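Local coordinates for antigen MTB48, Mycobacterial protein (Mycobacterium smegmatis, PDB 4WJ1), which is exported by the ESX-1 type VII secretion system and probably takes part in DNA conjugation in the recipient strain, seen here as its N-terminal PE and PPE part, at residues 37-42 with 267-272; 75-80 with 109-114; 168-173 with 201-206. All blocks are in the same frame, centred on the assembly; numbering follows the deposited sequence.

Interaction 1: 37-42 with 267-272; sequences DELATT and EAYANG
Y269, near the C-terminal end of helix 248-272, reaches across to the first turn of helix 40-96. Its CB leaves the backbone toward the other segment, and with CG anti to the backbone N (chi1 -180°) the ring is carried straight out from its helix. Partway along the ring, CD2 passes T41, whose CG2 lies 3.7 Å from it. The T41 methyl sits anti to its own backbone N; T41 and Y269 run past each other in opposite directions, and the methyl also rests against the backbone CA of A270, 3.8 Å from that CG2. A threonine suits this half-open position, since CG2 packs on the ring while OG1, beside the backbone N, comes no nearer than 4.0 Å to A270 CB. Farther out, CE2 comes to 4.1 Å from L39 CD1, an oblique apolar touch. At the tip, Y269 OH meets T42 OG1 at the edge of the ring in a very short hydrogen bond of 2.4 Å. T42 OG1 is also 2.7 Å from D37 OD1, which takes the backbone N-H of L39 on its anti lone pair, 3.0 Å from L39 N to D37 OD1. The other oxygen, D37 OD2, is bonded to H224 of helix 187-230, so the carboxylate is held at both ends and probably polarises the two buried hydroxyls. F220 and L227 of that same helix pack on the tyrosine. D37 and L39 thus form an Asx turn with L39 in the N-cap position, the capped start of PE-domain helix 40-96, on which the end of PPE-domain helix 248-272 docks.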
loop_
_atom_site.group_PDB
_atom_site.type_symbol
_atom_site.label_atom_id
_atom_site.label_comp_id
_atom_site.label_asym_id
_atom_site.label_seq_id
_atom_site.Cartn_x
_atom_site.Cartn_y
_atom_site.Cartn_z
ATOM N N ASP A 37 17.650 -14.363 8.708
ATOM C CA ASP A 37 19.058 -14.700 8.893
ATOM C C ASP A 37 19.924 -13.678 8.174
ATOM O O ASP A 37 19.408 -12.762 7.542
ATOM C CB ASP A 37 19.352 -16.109 8.372
ATOM C CG ASP A 37 18.980 -16.278 6.896
ATOM O OD1 ASP A 37 19.613 -15.619 6.037
ATOM O OD2 ASP A 37 18.053 -17.072 6.593
ATOM N N GLU A 38 21.238 -13.857 8.244
ATOM C CA GLU A 38 22.183 -12.870 7.721
ATOM C C GLU A 38 22.789 -13.251 6.371
ATOM O O GLU A 38 23.766 -12.645 5.950
ATOM C CB GLU A 38 23.317 -12.644 8.724
ATOM C CG GLU A 38 22.886 -12.018 10.021
ATOM C CD GLU A 38 22.403 -10.601 9.829
ATOM O OE1 GLU A 38 23.090 -9.839 9.121
ATOM O OE2 GLU A 38 21.335 -10.249 10.373
ATOM N N LEU A 39 22.231 -14.256 5.703
ATOM C CA LEU A 39 22.668 -14.587 4.352
ATOM C C LEU A 39 22.486 -13.386 3.437
ATOM O O LEU A 39 21.544 -12.605 3.601
ATOM C CB LEU A 39 21.895 -15.778 3.794
ATOM C CG LEU A 39 22.158 -17.112 4.463
ATOM C CD1 LEU A 39 21.142 -18.131 3.977
ATOM C CD2 LEU A 39 23.580 -17.558 4.159
ATOM N N ALA A 40 23.387 -13.254 2.467
ATOM C CA ALA A 40 23.347 -12.126 1.545
ATOM C C ALA A 40 22.053 -12.150 0.745
ATOM O O ALA A 40 21.407 -11.125 0.578
ATOM C CB ALA A 40 24.556 -12.145 0.620
ATOM N N THR A 41 21.679 -13.328 0.262
ATOM C CA THR A 41 20.420 -13.511 -0.457
ATOM C C THR A 41 19.254 -13.069 0.411
ATOM O O THR A 41 18.374 -12.346 -0.043
ATOM C CB THR A 41 20.230 -14.992 -0.887
ATOM O OG1 THR A 41 21.204 -15.331 -1.876
ATOM C CG2 THR A 41 18.863 -15.233 -1.471
ATOM N N THR A 42 19.256 -13.488 1.671
ATOM C CA THR A 42 18.190 -13.112 2.580
ATOM C C THR A 42 18.112 -11.599 2.756
ATOM O O THR A 42 17.035 -11.035 2.730
ATOM C CB THR A 42 18.368 -13.775 3.936
ATOM O OG1 THR A 42 18.173 -15.192 3.800
ATOM C CG2 THR A 42 17.364 -13.212 4.941
ATOM N N GLU A 267 21.805 -22.071 -3.848
ATOM C CA GLU A 267 21.476 -21.763 -5.227
ATOM C C GLU A 267 19.968 -21.782 -5.423
ATOM O O GLU A 267 19.398 -20.871 -6.007
ATOM C CB GLU A 267 22.156 -22.758 -6.171
ATOM C CG GLU A 267 21.888 -22.522 -7.656
ATOM C CD GLU A 267 22.808 -23.350 -8.564
ATOM O OE1 GLU A 267 23.454 -24.308 -8.068
ATOM O OE2 GLU A 267 22.889 -23.035 -9.776
ATOM N N ALA A 268 19.316 -22.817 -4.914
ATOM C CA ALA A 268 17.871 -22.934 -5.035
ATOM C C ALA A 268 17.187 -21.796 -4.292
ATOM O O ALA A 268 16.129 -21.314 -4.696
ATOM C CB ALA A 268 17.399 -24.280 -4.504
ATOM N N TYR A 269 17.800 -21.367 -3.199
ATOM C CA TYR A 269 17.260 -20.284 -2.390
ATOM C C TYR A 269 17.368 -18.945 -3.131
ATOM O O TYR A 269 16.446 -18.134 -3.133
ATOM C CB TYR A 269 17.999 -20.240 -1.059
ATOM C CG TYR A 269 17.549 -19.165 -0.104
ATOM C CD1 TYR A 269 16.200 -18.983 0.201
ATOM C CD2 TYR A 269 18.481 -18.347 0.518
ATOM C CE1 TYR A 269 15.801 -18.006 1.087
ATOM C CE2 TYR A 269 18.093 -17.373 1.400
ATOM C CZ TYR A 269 16.753 -17.203 1.683
ATOM O OH TYR A 269 16.396 -16.222 2.577
ATOM N N ALA A 270 18.513 -18.725 -3.760
ATOM C CA ALA A 270 18.741 -17.512 -4.522
ATOM C C ALA A 270 17.709 -17.409 -5.641
ATOM O O ALA A 270 17.029 -16.394 -5.760
ATOM C CB ALA A 270 20.149 -17.495 -5.079
ATOM N N ASN A 271 17.576 -18.470 -6.435
ATOM C CA ASN A 271 16.579 -18.507 -7.503
ATOM C C ASN A 271 15.150 -18.384 -7.002
ATOM O O ASN A 271 14.399 -17.522 -7.449
ATOM C CB ASN A 271 16.710 -19.791 -8.311
ATOM C CG ASN A 271 18.030 -19.881 -9.036
ATOM O OD1 ASN A 271 18.715 -18.874 -9.223
ATOM N ND2 ASN A 271 18.402 -21.091 -9.449
ATOM N N GLY A 272 14.787 -19.243 -6.059
ATOM C CA GLY A 272 13.405 -19.377 -5.637
ATOM C C GLY A 272 12.850 -18.188 -4.894
ATOM O O GLY A 272 11.635 -18.013 -4.821
#

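Interaction 2: 75-80 with 109-114; sequences RAAAGA and VVPDMS
Here the loop that follows helix 40-96 doubles back along the helix of the PE domain, and its extended chain lies across a small-residue surface made of alanines. A76 and A80, one turn apart, both direct their CB toward the loop, while A77 between them offers its backbone and the flank of its methyl. P111 settles on this surface: its ring points at the helix, with CB 4.0 Å from A77 CA and CG 4.2 Å from A80 CB. A compact, rigid proline ring fits well against methyls that bring the loop backbone close, and it gives the loop no N-H to satisfy here. The loop's next residues turn toward the other end of the alanine row. A76 CB comes within 3.3 Å of the carbonyl oxygen of D112, a tight approach, and the bent selenomethionine M113 swings its CE back to 4.4 Å from the same A76 CB. L289, near the C terminus, touches both A77 and M113, and I291 touches P111. D112 sends its carboxylate away from the helix, where OD1 closes an Asx turn, accepting from S114 N at 3.2 Å and from S114 OG at 2.9 Å, both reaching it from above the carboxylate plane.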
loop_
_atom_site.group_PDB
_atom_site.type_symbol
_atom_site.label_atom_id
_atom_site.label_comp_id
_atom_site.label_asym_id
_atom_site.label_seq_id
_atom_site.Cartn_x
_atom_site.Cartn_y
_atom_site.Cartn_z
ATOM N N ARG A 75 -16.997 20.439 0.487
ATOM C CA ARG A 75 -17.361 21.529 1.382
ATOM C C ARG A 75 -17.293 22.891 0.704
ATOM O O ARG A 75 -18.019 23.810 1.084
ATOM C CB ARG A 75 -16.475 21.525 2.617
ATOM C CG ARG A 75 -16.652 20.257 3.429
ATOM C CD ARG A 75 -16.303 20.455 4.864
ATOM N NE ARG A 75 -16.724 19.290 5.613
ATOM C CZ ARG A 75 -15.921 18.283 5.931
ATOM N NH1 ARG A 75 -14.638 18.311 5.581
ATOM N NH2 ARG A 75 -16.406 17.254 6.607
ATOM N N ALA A 76 -16.427 23.034 -0.293
ATOM C CA ALA A 76 -16.328 24.312 -0.992
ATOM C C ALA A 76 -17.586 24.487 -1.842
ATOM O O ALA A 76 -18.186 25.557 -1.884
ATOM C CB ALA A 76 -15.077 24.376 -1.833
ATOM N N ALA A 77 -17.995 23.406 -2.494
ATOM C CA ALA A 77 -19.253 23.379 -3.219
ATOM C C ALA A 77 -20.410 23.758 -2.303
ATOM O O ALA A 77 -21.190 24.654 -2.611
ATOM C CB ALA A 77 -19.482 22.003 -3.823
ATOM N N ALA A 78 -20.511 23.074 -1.172
ATOM C CA ALA A 78 -21.596 23.307 -0.225
ATOM C C ALA A 78 -21.615 24.762 0.209
ATOM O O ALA A 78 -22.680 25.354 0.384
ATOM C CB ALA A 78 -21.460 22.377 1.006
ATOM N N GLY A 79 -20.429 25.341 0.364
ATOM C CA GLY A 79 -20.314 26.734 0.759
ATOM C C GLY A 79 -20.884 27.626 -0.313
ATOM O O GLY A 79 -21.577 28.601 -0.028
ATOM N N ALA A 80 -20.587 27.271 -1.556
ATOM C CA ALA A 80 -21.093 27.996 -2.716
ATOM C C ALA A 80 -22.614 27.862 -2.821
ATOM O O ALA A 80 -23.307 28.836 -3.119
ATOM C CB ALA A 80 -20.418 27.495 -3.990
ATOM N N VAL A 109 -21.363 30.729 -10.186
ATOM C CA VAL A 109 -20.226 30.743 -9.279
ATOM C C VAL A 109 -19.563 29.379 -9.207
ATOM O O VAL A 109 -20.144 28.411 -8.708
ATOM C CB VAL A 109 -20.620 31.192 -7.855
ATOM C CG1 VAL A 109 -19.461 30.956 -6.893
ATOM C CG2 VAL A 109 -21.027 32.672 -7.848
ATOM N N VAL A 110 -18.344 29.326 -9.728
ATOM C CA VAL A 110 -17.501 28.151 -9.644
ATOM C C VAL A 110 -16.889 28.060 -8.251
ATOM O O VAL A 110 -16.126 28.943 -7.857
ATOM C CB VAL A 110 -16.383 28.210 -10.711
ATOM C CG1 VAL A 110 -15.599 26.931 -10.736
ATOM C CG2 VAL A 110 -16.977 28.489 -12.080
ATOM N N PRO A 111 -17.221 26.995 -7.499
ATOM C CA PRO A 111 -16.742 26.814 -6.122
ATOM C C PRO A 111 -15.253 27.108 -5.949
ATOM O O PRO A 111 -14.440 26.728 -6.791
ATOM C CB PRO A 111 -17.041 25.341 -5.847
ATOM C CG PRO A 111 -18.246 25.068 -6.660
ATOM C CD PRO A 111 -18.121 25.902 -7.910
ATOM N N ASP A 112 -14.912 27.792 -4.865
ATOM C CA ASP A 112 -13.542 28.229 -4.626
ATOM C C ASP A 112 -12.691 27.099 -4.047
ATOM O O ASP A 112 -12.902 26.676 -2.915
ATOM C CB ASP A 112 -13.543 29.432 -3.683
ATOM C CG ASP A 112 -12.175 30.046 -3.516
ATOM O OD1 ASP A 112 -11.305 29.831 -4.390
ATOM O OD2 ASP A 112 -11.983 30.768 -2.514
HETATM N N MSE A 113 -11.731 26.621 -4.834
HETATM C CA MSE A 113 -10.857 25.517 -4.435
HETATM C C MSE A 113 -9.541 25.994 -3.833
HETATM O O MSE A 113 -8.708 25.185 -3.417
HETATM C CB MSE A 113 -10.556 24.623 -5.643
HETATM C CG MSE A 113 -11.800 24.118 -6.365
HETATM SE SE MSE A 113 -12.686 22.715 -5.330
HETATM C CE MSE A 113 -14.508 22.962 -5.929
ATOM N N SER A 114 -9.359 27.307 -3.784
ATOM C CA SER A 114 -8.033 27.888 -3.604
ATOM C C SER A 114 -7.369 27.575 -2.264
ATOM O O SER A 114 -6.140 27.647 -2.165
ATOM C CB SER A 114 -8.097 29.403 -3.791
ATOM O OG SER A 114 -8.880 29.988 -2.773
#

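Interaction 3: 168-173 with 201-206; sequences STLEGH and TWWADM
An aromatic pair and a leucine carry the meeting of these two antiparallel helices. H173, with CG anti to its backbone N (chi1 -172°), sets its ring edge on the face of W203, a T-shaped pair whose planes stand at 82° and whose centroids, taken on the five-membered ring of W203, are 4.7 Å apart. The closest atom is H173 CD2, 3.5 Å from W203 CE2 and over the centre of the indole. From the opposite face comes W202, its CZ3 lying over the centre of W203, so that the indole is gripped between two ring edges and its rotation is well fixed. A broad indole is apt here because both of its faces are used. F177 adds a further ring to the cluster, meeting W203 and H173.

Apolar contacts extend the cluster through L170. Its two methyls divide the work: CD2 touches W203 CZ3 obliquely at 3.9 Å, and CD1 reaches M206 CB at 3.8 Å, so one branched side chain serves two partners, W203 and M206.

Polar contact lies at the margin, where E171 and A204 lie abreast, with CA atoms 4.4 Å apart. Alanine's small side chain permits the helix axes to approach to 7.3 Å. One water donates both its protons, to E171 OE2 at 2.8 Å and to the carbonyl oxygen of A204 at 2.5 Å, while E171 OE2 also receives Q167 NE2.

At 178° the two segments, from helices 154-178 and 187-230 of the PPE domain, run almost exactly opposite, and helix 40-96 of the PE domain flanks them: F60 touches L170 and M206, T59 touches W202, and D64 touches W203.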
loop_
_atom_site.group_PDB
_atom_site.type_symbol
_atom_site.label_atom_id
_atom_site.label_comp_id
_atom_site.label_asym_id
_atom_site.label_seq_id
_atom_site.Cartn_x
_atom_site.Cartn_y
_atom_site.Cartn_z
ATOM N N SER A 168 -8.108 -6.500 2.202
ATOM C CA SER A 168 -9.537 -6.346 2.403
ATOM C C SER A 168 -9.842 -5.029 3.128
ATOM O O SER A 168 -10.909 -4.459 2.958
ATOM C CB SER A 168 -10.099 -7.529 3.182
ATOM O OG SER A 168 -10.104 -7.230 4.553
ATOM N N THR A 169 -8.903 -4.541 3.931
ATOM C CA THR A 169 -9.086 -3.253 4.581
ATOM C C THR A 169 -9.182 -2.136 3.563
ATOM O O THR A 169 -10.076 -1.293 3.633
ATOM C CB THR A 169 -7.939 -2.916 5.529
ATOM O OG1 THR A 169 -7.750 -3.986 6.452
ATOM C CG2 THR A 169 -8.285 -1.667 6.302
ATOM N N LEU A 170 -8.237 -2.122 2.628
ATOM C CA LEU A 170 -8.185 -1.074 1.628
ATOM C C LEU A 170 -9.357 -1.171 0.656
ATOM O O LEU A 170 -9.911 -0.157 0.267
ATOM C CB LEU A 170 -6.866 -1.120 0.876
ATOM C CG LEU A 170 -5.682 -0.752 1.762
ATOM C CD1 LEU A 170 -4.440 -0.527 0.933
ATOM C CD2 LEU A 170 -5.989 0.450 2.654
ATOM N N GLU A 171 -9.752 -2.381 0.283
ATOM C CA GLU A 171 -10.954 -2.545 -0.531
ATOM C C GLU A 171 -12.157 -1.971 0.199
ATOM O O GLU A 171 -12.979 -1.262 -0.385
ATOM C CB GLU A 171 -11.187 -4.015 -0.847
ATOM C CG GLU A 171 -10.098 -4.617 -1.693
ATOM C CD GLU A 171 -10.289 -6.089 -1.890
ATOM O OE1 GLU A 171 -11.023 -6.698 -1.077
ATOM O OE2 GLU A 171 -9.713 -6.632 -2.859
ATOM N N GLY A 172 -12.248 -2.273 1.490
ATOM C CA GLY A 172 -13.308 -1.732 2.320
ATOM C C GLY A 172 -13.218 -0.221 2.383
ATOM O O GLY A 172 -14.220 0.493 2.282
ATOM N N HIS A 173 -11.996 0.268 2.537
ATOM C CA HIS A 173 -11.782 1.688 2.665
ATOM C C HIS A 173 -12.231 2.414 1.397
ATOM O O HIS A 173 -12.739 3.519 1.470
ATOM C CB HIS A 173 -10.311 1.980 2.953
ATOM C CG HIS A 173 -10.039 3.418 3.287
ATOM N ND1 HIS A 173 -10.594 4.039 4.386
ATOM C CD2 HIS A 173 -9.289 4.344 2.659
ATOM C CE1 HIS A 173 -10.179 5.295 4.425
ATOM N NE2 HIS A 173 -9.393 5.511 3.395
ATOM N N THR A 201 -11.771 3.393 -6.723
ATOM C CA THR A 201 -11.221 2.308 -7.509
ATOM C C THR A 201 -9.741 2.137 -7.221
ATOM O O THR A 201 -9.210 1.031 -7.256
ATOM C CB THR A 201 -11.470 2.567 -8.994
ATOM O OG1 THR A 201 -12.812 2.181 -9.278
ATOM C CG2 THR A 201 -10.551 1.764 -9.886
ATOM N N TRP A 202 -9.079 3.245 -6.917
ATOM C CA TRP A 202 -7.653 3.217 -6.691
ATOM C C TRP A 202 -7.344 2.517 -5.361
ATOM O O TRP A 202 -6.393 1.756 -5.254
ATOM C CB TRP A 202 -7.102 4.631 -6.710
ATOM C CG TRP A 202 -5.673 4.743 -6.334
ATOM C CD1 TRP A 202 -4.599 4.645 -7.158
ATOM C CD2 TRP A 202 -5.157 5.007 -5.027
ATOM N NE1 TRP A 202 -3.433 4.823 -6.445
ATOM C CE2 TRP A 202 -3.752 5.046 -5.131
ATOM C CE3 TRP A 202 -5.747 5.210 -3.776
ATOM C CZ2 TRP A 202 -2.928 5.289 -4.038
ATOM C CZ3 TRP A 202 -4.926 5.449 -2.684
ATOM C CH2 TRP A 202 -3.529 5.490 -2.826
ATOM N N TRP A 203 -8.167 2.779 -4.358
ATOM C CA TRP A 203 -8.014 2.120 -3.079
ATOM C C TRP A 203 -8.119 0.610 -3.252
ATOM O O TRP A 203 -7.333 -0.133 -2.677
ATOM C CB TRP A 203 -9.048 2.630 -2.088
ATOM C CG TRP A 203 -8.598 3.853 -1.370
ATOM C CD1 TRP A 203 -9.238 5.048 -1.323
ATOM C CD2 TRP A 203 -7.406 4.005 -0.577
ATOM N NE1 TRP A 203 -8.528 5.944 -0.558
ATOM C CE2 TRP A 203 -7.399 5.328 -0.086
ATOM C CE3 TRP A 203 -6.350 3.149 -0.226
ATOM C CZ2 TRP A 203 -6.378 5.822 0.728
ATOM C CZ3 TRP A 203 -5.329 3.646 0.572
ATOM C CH2 TRP A 203 -5.353 4.963 1.046
ATOM N N ALA A 204 -9.065 0.162 -4.065
ATOM C CA ALA A 204 -9.185 -1.254 -4.356
ATOM C C ALA A 204 -7.927 -1.773 -5.046
ATOM O O ALA A 204 -7.492 -2.891 -4.779
ATOM C CB ALA A 204 -10.381 -1.514 -5.200
ATOM N N ASP A 205 -7.340 -0.970 -5.925
ATOM C CA ASP A 205 -6.068 -1.350 -6.548
ATOM C C ASP A 205 -4.970 -1.427 -5.493
ATOM O O ASP A 205 -4.132 -2.324 -5.521
ATOM C CB ASP A 205 -5.666 -0.364 -7.654
ATOM C CG ASP A 205 -6.687 -0.309 -8.783
ATOM O OD1 ASP A 205 -7.535 -1.227 -8.849
ATOM O OD2 ASP A 205 -6.647 0.641 -9.605
HETATM N N MSE A 206 -4.984 -0.485 -4.556
HETATM C CA MSE A 206 -4.018 -0.491 -3.486
HETATM C C MSE A 206 -4.168 -1.774 -2.650
HETATM O O MSE A 206 -3.176 -2.362 -2.220
HETATM C CB MSE A 206 -4.175 0.759 -2.626
HETATM C CG MSE A 206 -3.633 2.004 -3.297
HETATM SE SE MSE A 206 -1.854 1.754 -4.084
HETATM C CE MSE A 206 -2.388 1.594 -5.955
HETATM O O HOH W 1 -8.777 -5.077 -5.012
#

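In the fold
From the N terminus, the chain enters helix 40-96 at residues 37-42, where interaction 1 opens a loop that closes only at 267-272, enclosing most of the fold. Farther along the same helix, interaction 2 opens at 75-80 and closes at 109-114 in the loop after it; interaction 3 then opens at 168-173 and closes at 201-206 on the next long helix. Both are nested inside the loop of interaction 1, one after the other, and none cross. Interactions 1 and 2 lie on opposite sides of the chain's centre, their centres 56 Å apart. The three contacts together tie PE helix to PPE helix, PE helix to its following loop, and the PPE helices to each other.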